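Catalase (Pseudomonas syringae, PDB 1M7S) breaks down hydrogen peroxide into water and oxygen with a heme cofactor, protecting the cell from peroxide toxicity. Local coordinates at residues 141-146 against 159-164; 205-210 against 271-276; 452-455 against 461-464. All blocks are in the same frame, centred on the assembly; numbering follows the deposited sequence.

Overall arrangement
Interaction 1 touches interaction 3 and comes within about 9 Å of interaction 2 at the nearest atoms. Its F144 side chain is about 10 Å from the heme and about 9 Å from that of N124, a predicted active-site residue. Interaction 2 lies on the barrel, with the K209 side chain about 9 Å from the heme. The centres of interactions 1 and 2 are 26 Å apart. Interaction 3 belongs to the C-terminal helices, away from the annotated sites and 28 Å from interaction 2 between centres. Its centre is 19 Å from that of interaction 1, and the two are joined by a probable hydrogen bond of 2.7 Å between Y452 OH and S163 O.

Interaction 1: 141-146 against 159-164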
ATOM      1  N   VAL A 141     -11.650 -19.631 -10.723  1.00  6.34           N
ATOM      2  CA  VAL A 141     -11.595 -19.368  -9.273  1.00  5.34           C
ATOM      3  C   VAL A 141     -12.885 -18.682  -8.838  1.00  4.59           C
ATOM      4  O   VAL A 141     -13.439 -19.064  -7.815  1.00  6.39           O
ATOM      5  CB  VAL A 141     -10.410 -18.473  -8.913  1.00  7.53           C
ATOM      6  CG1 VAL A 141     -10.420 -18.060  -7.452  1.00  6.33           C
ATOM      7  CG2 VAL A 141      -9.102 -19.236  -9.265  1.00  8.28           C
ATOM      8  N   HIS A 142     -13.307 -17.624  -9.532  1.00  4.92           N
ATOM      9  CA  HIS A 142     -14.557 -16.959  -9.094  1.00  6.15           C
ATOM     10  C   HIS A 142     -15.725 -17.929  -9.020  1.00  5.61           C
ATOM     11  O   HIS A 142     -16.541 -17.845  -8.055  1.00  8.02           O
ATOM     12  CB  HIS A 142     -14.904 -15.843 -10.119  1.00  6.19           C
ATOM     13  CG  HIS A 142     -13.980 -14.656 -10.015  1.00  8.92           C
ATOM     14  ND1 HIS A 142     -14.134 -13.514 -10.755  1.00  7.40           N
ATOM     15  CD2 HIS A 142     -12.900 -14.444  -9.223  1.00  8.60           C
ATOM     16  CE1 HIS A 142     -13.165 -12.654 -10.439  1.00  8.73           C
ATOM     17  NE2 HIS A 142     -12.420 -13.190  -9.496  1.00  7.74           N
ATOM     18  N   ALA A 143     -15.855 -18.853  -9.938  1.00  5.34           N
ATOM     19  CA  ALA A 143     -16.918 -19.857  -9.911  1.00  6.83           C
ATOM     20  C   ALA A 143     -16.773 -20.838  -8.762  1.00  7.47           C
ATOM     21  O   ALA A 143     -17.804 -21.238  -8.245  1.00  7.56           O
ATOM     22  CB  ALA A 143     -17.021 -20.621 -11.228  1.00  7.77           C
ATOM     23  N   PHE A 144     -15.541 -21.312  -8.458  1.00  6.47           N
ATOM     24  CA  PHE A 144     -15.324 -22.192  -7.324  1.00  7.72           C
ATOM     25  C   PHE A 144     -15.482 -21.543  -5.959  1.00  5.83           C
ATOM     26  O   PHE A 144     -15.867 -22.232  -4.976  1.00  8.43           O
ATOM     27  CB  PHE A 144     -13.841 -22.651  -7.344  1.00  9.52           C
ATOM     28  CG  PHE A 144     -13.547 -23.949  -8.056  1.00 10.08           C
ATOM     29  CD1 PHE A 144     -12.517 -23.993  -8.984  1.00 10.29           C
ATOM     30  CD2 PHE A 144     -14.206 -25.106  -7.725  1.00 12.24           C
ATOM     31  CE1 PHE A 144     -12.210 -25.180  -9.647  1.00 10.94           C
ATOM     32  CE2 PHE A 144     -13.904 -26.308  -8.352  1.00 10.73           C
ATOM     33  CZ  PHE A 144     -12.900 -26.325  -9.312  1.00  9.99           C
ATOM     34  N   LYS A 145     -15.086 -20.276  -5.806  1.00  4.53           N
ATOM     35  CA  LYS A 145     -15.094 -19.618  -4.503  1.00  6.47           C
ATOM     36  C   LYS A 145     -16.544 -19.447  -4.002  1.00  7.92           C
ATOM     37  O   LYS A 145     -17.447 -19.559  -4.816  1.00  8.89           O
ATOM     38  CB  LYS A 145     -14.538 -18.200  -4.689  1.00  6.44           C
ATOM     39  CG  LYS A 145     -13.026 -18.075  -4.929  1.00  8.82           C
ATOM     40  CD  LYS A 145     -12.342 -17.989  -3.565  1.00  9.97           C
ATOM     41  CE  LYS A 145     -10.830 -17.781  -3.876  1.00 12.63           C
ATOM     42  NZ  LYS A 145     -10.148 -17.680  -2.561  1.00 12.94           N
ATOM     43  N   PRO A 146     -16.736 -19.121  -2.744  1.00  8.14           N
ATOM     44  CA  PRO A 146     -18.032 -18.839  -2.160  1.00  7.50           C
ATOM     45  C   PRO A 146     -18.750 -17.763  -2.955  1.00  7.59           C
ATOM     46  O   PRO A 146     -18.182 -16.889  -3.613  1.00  7.05           O
ATOM     47  CB  PRO A 146     -17.751 -18.337  -0.709  1.00  8.67           C
ATOM     48  CG  PRO A 146     -16.414 -19.005  -0.444  1.00  8.65           C
ATOM     49  CD  PRO A 146     -15.639 -19.111  -1.752  1.00  7.71           C
ATOM     50  N   PHE A 159     -20.972 -25.184 -11.381  1.00  7.46           N
ATOM     51  CA  PHE A 159     -21.488 -26.077 -12.438  1.00  8.16           C
ATOM     52  C   PHE A 159     -22.127 -25.337 -13.589  1.00  8.94           C
ATOM     53  O   PHE A 159     -22.087 -25.835 -14.720  1.00  8.12           O
ATOM     54  CB  PHE A 159     -22.347 -27.223 -11.919  1.00  8.39           C
ATOM     55  CG  PHE A 159     -21.551 -28.171 -11.042  1.00  7.97           C
ATOM     56  CD1 PHE A 159     -21.886 -28.337  -9.728  1.00  6.58           C
ATOM     57  CD2 PHE A 159     -20.492 -28.887 -11.613  1.00  8.35           C
ATOM     58  CE1 PHE A 159     -21.162 -29.214  -8.918  1.00  9.37           C
ATOM     59  CE2 PHE A 159     -19.766 -29.764 -10.807  1.00  7.48           C
ATOM     60  CZ  PHE A 159     -20.097 -29.940  -9.465  1.00  7.52           C
ATOM     61  N   ASP A 160     -22.541 -24.104 -13.390  1.00  9.38           N
ATOM     62  CA  ASP A 160     -22.933 -23.234 -14.498  1.00 10.18           C
ATOM     63  C   ASP A 160     -21.666 -22.991 -15.326  1.00 10.47           C
ATOM     64  O   ASP A 160     -21.601 -23.229 -16.554  1.00 10.25           O
ATOM     65  CB  ASP A 160     -23.468 -21.919 -13.896  1.00  8.79           C
ATOM     66  CG  ASP A 160     -23.719 -20.806 -14.887  1.00 12.06           C
ATOM     67  OD1 ASP A 160     -23.945 -21.134 -16.065  1.00 11.84           O
ATOM     68  OD2 ASP A 160     -23.710 -19.617 -14.489  1.00 10.65           O
ATOM     69  N   PHE A 161     -20.537 -22.664 -14.676  1.00  7.18           N
ATOM     70  CA  PHE A 161     -19.266 -22.445 -15.399  1.00  7.30           C
ATOM     71  C   PHE A 161     -18.787 -23.701 -16.107  1.00  6.19           C
ATOM     72  O   PHE A 161     -18.593 -23.726 -17.342  1.00  8.23           O
ATOM     73  CB  PHE A 161     -18.180 -21.956 -14.405  1.00  7.33           C
ATOM     74  CG  PHE A 161     -16.808 -21.754 -14.999  1.00  6.44           C
ATOM     75  CD1 PHE A 161     -16.480 -20.741 -15.881  1.00  5.79           C
ATOM     76  CD2 PHE A 161     -15.842 -22.693 -14.687  1.00  6.10           C
ATOM     77  CE1 PHE A 161     -15.200 -20.605 -16.408  1.00  6.90           C
ATOM     78  CE2 PHE A 161     -14.556 -22.576 -15.211  1.00  5.53           C
ATOM     79  CZ  PHE A 161     -14.244 -21.546 -16.051  1.00  5.32           C
ATOM     80  N   PHE A 162     -18.640 -24.789 -15.341  1.00  7.43           N
ATOM     81  CA  PHE A 162     -18.051 -26.019 -15.870  1.00  7.13           C
ATOM     82  C   PHE A 162     -18.916 -26.757 -16.886  1.00  8.40           C
ATOM     83  O   PHE A 162     -18.374 -27.504 -17.715  1.00  6.92           O
ATOM     84  CB  PHE A 162     -17.643 -26.976 -14.742  1.00  6.73           C
ATOM     85  CG  PHE A 162     -16.394 -26.544 -14.009  1.00  8.03           C
ATOM     86  CD1 PHE A 162     -16.351 -26.407 -12.641  1.00 10.50           C
ATOM     87  CD2 PHE A 162     -15.235 -26.331 -14.740  1.00 11.46           C
ATOM     88  CE1 PHE A 162     -15.151 -26.062 -11.975  1.00  9.84           C
ATOM     89  CE2 PHE A 162     -14.059 -25.972 -14.102  1.00  9.00           C
ATOM     90  CZ  PHE A 162     -14.025 -25.841 -12.740  1.00  8.64           C
ATOM     91  N   SER A 163     -20.213 -26.459 -16.959  1.00  8.58           N
ATOM     92  CA  SER A 163     -21.062 -26.934 -18.059  1.00  8.59           C
ATOM     93  C   SER A 163     -20.591 -26.408 -19.413  1.00  9.91           C
ATOM     94  O   SER A 163     -20.851 -27.066 -20.439  1.00 11.67           O
ATOM     95  CB  SER A 163     -22.539 -26.566 -17.829  1.00  9.07           C
ATOM     96  OG  SER A 163     -22.801 -25.189 -18.020  1.00  9.96           O
ATOM     97  N   HIS A 164     -19.800 -25.328 -19.519  1.00  7.48           N
ATOM     98  CA  HIS A 164     -19.194 -24.882 -20.750  1.00  9.46           C
ATOM     99  C   HIS A 164     -17.757 -25.378 -20.904  1.00  8.91           C
ATOM    100  O   HIS A 164     -17.031 -24.970 -21.813  1.00  9.88           O
ATOM    101  CB  HIS A 164     -19.116 -23.327 -20.743  1.00 10.69           C
ATOM    102  CG  HIS A 164     -20.443 -22.668 -20.482  1.00 11.16           C
ATOM    103  ND1 HIS A 164     -20.929 -22.570 -19.192  1.00 10.84           N
ATOM    104  CD2 HIS A 164     -21.378 -22.110 -21.303  1.00 10.42           C
ATOM    105  CE1 HIS A 164     -22.120 -21.976 -19.209  1.00 10.01           C
ATOM    106  NE2 HIS A 164     -22.386 -21.696 -20.471  1.00  9.99           N
TER
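A143 meets F161 where helix 137-144 packs on helix 155-163. Its CB lies 3.6 Å from F161 CB and 3.9 Å from F161 CG. The F161 ring is turned obliquely to this methyl. CG is anti to the backbone N (chi1 177°), and this places the F161 side chain against D139 and M140 of helix 137-144. F144 comes next and carries the ring-ring part of the contact. Its ring receives the edge of the F162 ring over one face. F144 CZ is 3.5 Å from F162 CE1. The centroids are 5.2 Å apart and the planes meet at 65°, an offset edge-to-face pair. F130 makes a second edge-to-face pair with F144, while L172 and M449 pack on F162. K145 then leaves helical geometry, although its N still bonds to V141 O at 2.9 Å. Its NZ bonds to V50 O and V93 O.

At the end of helix 155-163, side chains bond to main-chain oxygens. S163 OG gives a 2.7 Å bond to D160 O. H164 ND1 reaches F161 O at 3.2 Å, above the carbonyl plane, and H164 N approaches that oxygen from the same face. The D160 carboxylate bonds to Y376, S379 and R380 of the second subunit, so this helix also serves the tetramer interface. The contact as a whole is an apolar helix-helix seam in the catalase core. V141 packs on V51, next to H52, a predicted active-site residue, and the F144 side chain is about 10 Å from the heme.

Interaction 2: 205-210 against 271-276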
ATOM      1  N   VAL A 205      16.486 -29.500 -26.204  1.00 14.98           N
ATOM      2  CA  VAL A 205      15.362 -29.438 -25.250  1.00 14.42           C
ATOM      3  C   VAL A 205      14.659 -30.755 -25.096  1.00 11.99           C
ATOM      4  O   VAL A 205      14.520 -31.552 -26.023  1.00 12.63           O
ATOM      5  CB  VAL A 205      14.487 -28.352 -25.946  1.00 17.97           C
ATOM      6  CG1 VAL A 205      13.020 -28.520 -25.711  1.00 19.95           C
ATOM      7  CG2 VAL A 205      14.988 -26.959 -25.508  1.00 16.54           C
ATOM      8  N   HIS A 206      14.086 -31.050 -23.926  1.00 11.74           N
ATOM      9  CA  HIS A 206      13.262 -32.191 -23.665  1.00 12.48           C
ATOM     10  C   HIS A 206      12.044 -31.676 -22.827  1.00 11.23           C
ATOM     11  O   HIS A 206      12.257 -30.722 -22.104  1.00 12.01           O
ATOM     12  CB  HIS A 206      13.870 -33.327 -22.871  1.00 14.05           C
ATOM     13  CG  HIS A 206      14.895 -34.127 -23.627  1.00 15.39           C
ATOM     14  ND1 HIS A 206      16.155 -33.584 -23.851  1.00 16.40           N
ATOM     15  CD2 HIS A 206      14.871 -35.357 -24.158  1.00 18.00           C
ATOM     16  CE1 HIS A 206      16.889 -34.473 -24.524  1.00 18.25           C
ATOM     17  NE2 HIS A 206      16.143 -35.549 -24.708  1.00 19.20           N
ATOM     18  N   TYR A 207      10.882 -32.279 -23.053  1.00 10.22           N
ATOM     19  CA  TYR A 207       9.719 -31.887 -22.248  1.00  8.86           C
ATOM     20  C   TYR A 207       9.597 -32.884 -21.107  1.00  9.63           C
ATOM     21  O   TYR A 207       9.575 -34.110 -21.309  1.00  9.36           O
ATOM     22  CB  TYR A 207       8.453 -31.862 -23.131  1.00 10.46           C
ATOM     23  CG  TYR A 207       8.465 -30.676 -24.075  1.00 12.23           C
ATOM     24  CD1 TYR A 207       8.882 -30.810 -25.410  1.00 11.32           C
ATOM     25  CD2 TYR A 207       8.101 -29.415 -23.636  1.00 10.97           C
ATOM     26  CE1 TYR A 207       8.896 -29.718 -26.245  1.00 15.06           C
ATOM     27  CE2 TYR A 207       8.105 -28.313 -24.477  1.00 14.10           C
ATOM     28  CZ  TYR A 207       8.530 -28.464 -25.791  1.00 14.76           C
ATOM     29  OH  TYR A 207       8.561 -27.394 -26.658  1.00 14.13           O
ATOM     30  N   VAL A 208       9.461 -32.386 -19.885  1.00  9.59           N
ATOM     31  CA  VAL A 208       9.440 -33.315 -18.745  1.00 11.21           C
ATOM     32  C   VAL A 208       8.305 -33.024 -17.777  1.00 10.17           C
ATOM     33  O   VAL A 208       8.063 -31.853 -17.452  1.00 13.09           O
ATOM     34  CB  VAL A 208      10.785 -33.073 -17.983  1.00 12.34           C
ATOM     35  CG1 VAL A 208      10.839 -33.922 -16.747  1.00 14.39           C
ATOM     36  CG2 VAL A 208      12.011 -33.367 -18.857  1.00 13.37           C
ATOM     37  N   LYS A 209       7.687 -34.075 -17.269  1.00  7.90           N
ATOM     38  CA  LYS A 209       6.728 -33.947 -16.187  1.00  9.07           C
ATOM     39  C   LYS A 209       7.404 -34.409 -14.884  1.00  9.60           C
ATOM     40  O   LYS A 209       8.213 -35.334 -14.866  1.00 10.49           O
ATOM     41  CB  LYS A 209       5.499 -34.767 -16.474  1.00 10.17           C
ATOM     42  CG  LYS A 209       4.586 -33.996 -17.435  1.00 12.71           C
ATOM     43  CD  LYS A 209       3.262 -34.779 -17.462  1.00 15.71           C
ATOM     44  CE  LYS A 209       2.307 -34.017 -18.371  1.00 14.51           C
ATOM     45  NZ  LYS A 209       1.026 -33.737 -17.733  1.00 14.60           N
ATOM     46  N   PHE A 210       7.124 -33.745 -13.769  1.00  9.08           N
ATOM     47  CA  PHE A 210       7.690 -34.070 -12.459  1.00  7.92           C
ATOM     48  C   PHE A 210       6.637 -34.646 -11.521  1.00  8.06           C
ATOM     49  O   PHE A 210       5.492 -34.164 -11.463  1.00  8.99           O
ATOM     50  CB  PHE A 210       8.200 -32.793 -11.763  1.00  8.88           C
ATOM     51  CG  PHE A 210       9.367 -32.145 -12.441  1.00 10.25           C
ATOM     52  CD1 PHE A 210      10.665 -32.639 -12.236  1.00  9.09           C
ATOM     53  CD2 PHE A 210       9.219 -31.058 -13.267  1.00 10.41           C
ATOM     54  CE1 PHE A 210      11.743 -32.057 -12.861  1.00  9.03           C
ATOM     55  CE2 PHE A 210      10.288 -30.452 -13.867  1.00 11.73           C
ATOM     56  CZ  PHE A 210      11.579 -30.945 -13.678  1.00 11.00           C
ATOM     57  N   ASP A 271      -3.062 -33.643 -26.698  1.00  7.66           N
ATOM     58  CA  ASP A 271      -1.913 -32.714 -26.766  1.00  9.41           C
ATOM     59  C   ASP A 271      -1.141 -32.930 -25.474  1.00  9.69           C
ATOM     60  O   ASP A 271      -1.668 -32.736 -24.363  1.00  7.02           O
ATOM     61  CB  ASP A 271      -2.467 -31.281 -26.808  1.00 10.75           C
ATOM     62  CG  ASP A 271      -1.352 -30.283 -27.077  1.00 14.84           C
ATOM     63  OD1 ASP A 271      -1.593 -29.357 -27.885  1.00 19.57           O
ATOM     64  OD2 ASP A 271      -0.192 -30.356 -26.621  1.00 12.81           O
ATOM     65  N   PRO A 272       0.127 -33.311 -25.527  1.00  9.33           N
ATOM     66  CA  PRO A 272       0.944 -33.514 -24.357  1.00  8.93           C
ATOM     67  C   PRO A 272       1.143 -32.240 -23.547  1.00  8.19           C
ATOM     68  O   PRO A 272       1.507 -32.406 -22.382  1.00  9.98           O
ATOM     69  CB  PRO A 272       2.317 -34.087 -24.808  1.00  8.58           C
ATOM     70  CG  PRO A 272       1.899 -34.638 -26.161  1.00 11.07           C
ATOM     71  CD  PRO A 272       0.842 -33.675 -26.753  1.00  9.42           C
ATOM     72  N   LEU A 273       0.954 -31.046 -24.124  1.00  6.98           N
ATOM     73  CA  LEU A 273       1.081 -29.832 -23.310  1.00  8.97           C
ATOM     74  C   LEU A 273      -0.277 -29.301 -22.858  1.00  8.65           C
ATOM     75  O   LEU A 273      -0.401 -28.154 -22.414  1.00  8.08           O
ATOM     76  CB  LEU A 273       1.834 -28.788 -24.121  1.00  9.26           C
ATOM     77  CG  LEU A 273       3.231 -29.227 -24.638  1.00 10.28           C
ATOM     78  CD1 LEU A 273       3.832 -28.060 -25.389  1.00 12.18           C
ATOM     79  CD2 LEU A 273       4.101 -29.737 -23.505  1.00 10.61           C
ATOM     80  N   ASP A 274      -1.277 -30.175 -22.831  1.00  6.91           N
ATOM     81  CA  ASP A 274      -2.605 -29.840 -22.301  1.00  7.37           C
ATOM     82  C   ASP A 274      -2.629 -30.173 -20.796  1.00  6.79           C
ATOM     83  O   ASP A 274      -2.378 -31.314 -20.379  1.00  9.26           O
ATOM     84  CB  ASP A 274      -3.640 -30.692 -23.028  1.00  6.60           C
ATOM     85  CG  ASP A 274      -5.054 -30.617 -22.567  1.00  6.64           C
ATOM     86  OD1 ASP A 274      -5.893 -31.344 -23.176  1.00  9.15           O
ATOM     87  OD2 ASP A 274      -5.278 -29.851 -21.599  1.00  8.04           O
ATOM     88  N   ALA A 275      -2.769 -29.147 -19.930  1.00  4.21           N
ATOM     89  CA  ALA A 275      -2.748 -29.353 -18.482  1.00  6.33           C
ATOM     90  C   ALA A 275      -3.832 -30.242 -17.911  1.00  6.48           C
ATOM     91  O   ALA A 275      -3.820 -30.629 -16.721  1.00  8.33           O
ATOM     92  CB  ALA A 275      -2.753 -27.968 -17.826  1.00  4.15           C
ATOM     93  N   THR A 276      -4.880 -30.586 -18.697  1.00  7.88           N
ATOM     94  CA  THR A 276      -5.881 -31.533 -18.292  1.00  6.36           C
ATOM     95  C   THR A 276      -5.508 -32.978 -18.599  1.00  8.06           C
ATOM     96  O   THR A 276      -6.288 -33.887 -18.304  1.00  7.91           O
ATOM     97  CB  THR A 276      -7.249 -31.225 -18.966  1.00  6.97           C
ATOM     98  OG1 THR A 276      -7.232 -31.460 -20.395  1.00  8.38           O
ATOM     99  CG2 THR A 276      -7.622 -29.817 -18.576  1.00  3.02           C
TER
HETATM  100  O   HOH W   1       0.176 -31.969 -19.925  1.00 17.16           O
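Y207 and L273 form a small apolar contact between the catalase beta-barrel and a loop, and K209 adds a water bridge beside it. Strand 205-214 runs antiparallel between 252-260 and 190-199. The loop 271-276 comes in the chain after strand 252-260 and before strand 284-295. Y207 CD2 is 4.0 Å from L273 CD2. The two side chains cross at about a right angle, and the methyl approaches the ring obliquely. Y207 CG is anti to the carbonyl carbon (chi1 -73°), which sets the ring so that CD2 meets L273. The Y207 hydroxyl bonds to E321.

Two residues on, the K209 side chain, extended as far as CE, runs to the loop. Its CE stays 4.4 Å from P272 O, but a water joins the two sides. That water accepts from K209 NZ at 2.9 Å and lies within bonding distance of P272 O and D274 O. The ammonium is also bound by V193 O and K277 O and makes a cation-pi contact with W279. Several partners therefore fix this buried charge.

The loop holds its shape by two Asx turns. The first overlaps the type I turn D271 to D274: L273 N gives a 2.8 Å bond to D271 OD2 on its anti side, tilted from the carboxylate plane. In the second, D274 OD2 accepts from T276 N at 3.0 Å and T276 OG1 at 2.8 Å, both on one face of the carboxylate.

Interaction 3: 452-455 against 461-464; sequences YLYK and GTRV. Unlike the reference sequence in segment 452-455: Y452 (reference Val).
L453 and Y454 on helix 443-456 face G461, T462 and V464 on helix 458-467. The Y454 side chain can be followed outward. Its CB is 4.1 Å from G461 CA. CG stands anti to the backbone N (chi1 -169°), and this carries the ring out alongside T462, the two side chains pointing the same way. CD1 then comes 3.9 Å from T462 OG1. CE1 comes closer, 3.5 Å from the same oxygen. T462 OG1 lies at the edge of the Y454 ring, near its plane, so the tyrosine meets it through its rim and not its face. This is a packing contact. The T462 hydroxyl bonds to P458 O, one turn back in its own helix, which fixes its position beside the ring. Beyond CE1 the ring ends in CZ and OH, and V475, K476 and A479 of helix 472-480 pack on this side chain.

G461 sits at the closest approach of the backbones. Its CA is 3.7 Å from Y454 CA and 3.6 Å from Y454 N. Having no side chain, it allows the helices to meet backbone to backbone here. L453 lies on the other flank of this point. Its CB rests 3.9 Å from G461 CA. Its CD1 methyl reaches V464, 3.9 Å from CG1 and nearly as close to CB and CG2. The two side chains cross at about a right angle. A single leucine methyl lies against the branch of the valine.

The two helices follow each other closely in the chain, so this is a local helix-to-helix contact of the C-terminal helical region. T462 packs on L472 of helix 472-480. On helix 424-438, L453 packs on F434 and V464 on V431. Helix 169-176 approaches through T169, which touches L453.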
ATOM      1  N   TYR A 452     -21.215 -35.092 -19.723  1.00  7.16           N
ATOM      2  CA  TYR A 452     -19.749 -35.242 -19.700  1.00  7.91           C
ATOM      3  C   TYR A 452     -19.328 -36.479 -18.954  1.00  7.54           C
ATOM      4  O   TYR A 452     -18.475 -37.246 -19.403  1.00  7.71           O
ATOM      5  CB  TYR A 452     -19.082 -33.998 -19.099  1.00  8.73           C
ATOM      6  CG  TYR A 452     -19.376 -32.715 -19.875  1.00  9.25           C
ATOM      7  CD1 TYR A 452     -19.198 -31.486 -19.220  1.00  9.14           C
ATOM      8  CD2 TYR A 452     -19.709 -32.701 -21.218  1.00  6.28           C
ATOM      9  CE1 TYR A 452     -19.414 -30.305 -19.908  1.00  9.03           C
ATOM     10  CE2 TYR A 452     -19.956 -31.525 -21.905  1.00  9.17           C
ATOM     11  CZ  TYR A 452     -19.794 -30.318 -21.242  1.00  8.35           C
ATOM     12  OH  TYR A 452     -20.034 -29.139 -21.891  1.00  9.80           O
ATOM     13  N   LEU A 453     -19.924 -36.764 -17.798  1.00  7.41           N
ATOM     14  CA  LEU A 453     -19.618 -37.913 -16.977  1.00  8.38           C
ATOM     15  C   LEU A 453     -20.058 -39.197 -17.684  1.00  8.82           C
ATOM     16  O   LEU A 453     -19.348 -40.207 -17.674  1.00  8.74           O
ATOM     17  CB  LEU A 453     -20.326 -37.770 -15.631  1.00  9.74           C
ATOM     18  CG  LEU A 453     -20.017 -36.487 -14.825  1.00  9.12           C
ATOM     19  CD1 LEU A 453     -20.671 -36.620 -13.439  1.00  9.78           C
ATOM     20  CD2 LEU A 453     -18.505 -36.331 -14.726  1.00  6.35           C
ATOM     21  N   TYR A 454     -21.201 -39.104 -18.342  1.00  8.53           N
ATOM     22  CA  TYR A 454     -21.733 -40.284 -19.086  1.00 10.46           C
ATOM     23  C   TYR A 454     -20.848 -40.617 -20.253  1.00 12.21           C
ATOM     24  O   TYR A 454     -20.687 -41.785 -20.630  1.00 13.94           O
ATOM     25  CB  TYR A 454     -23.146 -39.945 -19.622  1.00 12.20           C
ATOM     26  CG  TYR A 454     -23.840 -41.208 -20.146  1.00 14.76           C
ATOM     27  CD1 TYR A 454     -24.561 -42.001 -19.277  1.00 14.78           C
ATOM     28  CD2 TYR A 454     -23.715 -41.570 -21.478  1.00 15.79           C
ATOM     29  CE1 TYR A 454     -25.185 -43.175 -19.725  1.00 16.53           C
ATOM     30  CE2 TYR A 454     -24.319 -42.755 -21.913  1.00 16.91           C
ATOM     31  CZ  TYR A 454     -25.062 -43.515 -21.039  1.00 16.73           C
ATOM     32  OH  TYR A 454     -25.655 -44.683 -21.493  1.00 20.87           O
ATOM     33  N   LYS A 455     -20.255 -39.610 -20.873  1.00 10.99           N
ATOM     34  CA  LYS A 455     -19.369 -39.860 -22.024  1.00 13.56           C
ATOM     35  C   LYS A 455     -18.045 -40.426 -21.551  1.00 12.38           C
ATOM     36  O   LYS A 455     -17.470 -41.238 -22.277  1.00 13.28           O
ATOM     37  CB  LYS A 455     -19.257 -38.569 -22.819  1.00 15.40           C
ATOM     38  CG  LYS A 455     -18.341 -38.614 -24.025  1.00 17.47           C
ATOM     39  CD  LYS A 455     -18.895 -39.550 -25.099  1.00 20.47           C
ATOM     40  CE  LYS A 455     -18.043 -39.296 -26.349  1.00 21.39           C
ATOM     41  NZ  LYS A 455     -17.966 -40.475 -27.226  1.00 24.60           N
ATOM     42  N   GLY A 461     -21.828 -41.640 -15.260  1.00 11.73           N
ATOM     43  CA  GLY A 461     -22.887 -40.700 -15.562  1.00 12.14           C
ATOM     44  C   GLY A 461     -24.286 -41.135 -15.112  1.00 15.60           C
ATOM     45  O   GLY A 461     -25.046 -40.357 -14.531  1.00 12.36           O
ATOM     46  N   THR A 462     -24.630 -42.413 -15.279  1.00 15.52           N
ATOM     47  CA  THR A 462     -25.931 -42.892 -14.794  1.00 15.71           C
ATOM     48  C   THR A 462     -26.055 -42.787 -13.284  1.00 13.35           C
ATOM     49  O   THR A 462     -27.099 -42.417 -12.755  1.00 13.17           O
ATOM     50  CB  THR A 462     -26.139 -44.364 -15.216  1.00 16.00           C
ATOM     51  OG1 THR A 462     -26.160 -44.376 -16.641  1.00 15.85           O
ATOM     52  CG2 THR A 462     -27.421 -44.933 -14.605  1.00 15.27           C
ATOM     53  N   ARG A 463     -25.017 -43.139 -12.522  1.00 13.17           N
ATOM     54  CA  ARG A 463     -25.144 -43.131 -11.061  1.00 11.32           C
ATOM     55  C   ARG A 463     -25.146 -41.695 -10.573  1.00 11.79           C
ATOM     56  O   ARG A 463     -25.897 -41.402  -9.647  1.00 12.12           O
ATOM     57  CB  ARG A 463     -24.009 -43.926 -10.429  1.00 12.10           C
ATOM     58  CG  ARG A 463     -24.034 -45.425 -10.822  1.00 12.07           C
ATOM     59  CD  ARG A 463     -22.783 -46.116 -10.252  1.00 12.75           C
ATOM     60  NE  ARG A 463     -22.829 -46.232  -8.811  1.00 14.20           N
ATOM     61  CZ  ARG A 463     -21.930 -46.753  -7.978  1.00 15.91           C
ATOM     62  NH1 ARG A 463     -20.798 -47.276  -8.450  1.00 16.78           N
ATOM     63  NH2 ARG A 463     -22.157 -46.767  -6.664  1.00 16.06           N
ATOM     64  N   VAL A 464     -24.248 -40.853 -11.094  1.00 11.24           N
ATOM     65  CA  VAL A 464     -24.305 -39.455 -10.587  1.00 10.36           C
ATOM     66  C   VAL A 464     -25.631 -38.818 -10.998  1.00 10.56           C
ATOM     67  O   VAL A 464     -26.191 -38.095 -10.197  1.00 12.67           O
ATOM     68  CB  VAL A 464     -23.171 -38.603 -11.149  1.00  9.55           C
ATOM     69  CG1 VAL A 464     -23.240 -37.182 -10.621  1.00 10.01           C
ATOM     70  CG2 VAL A 464     -21.872 -39.303 -10.735  1.00  8.43           C
TER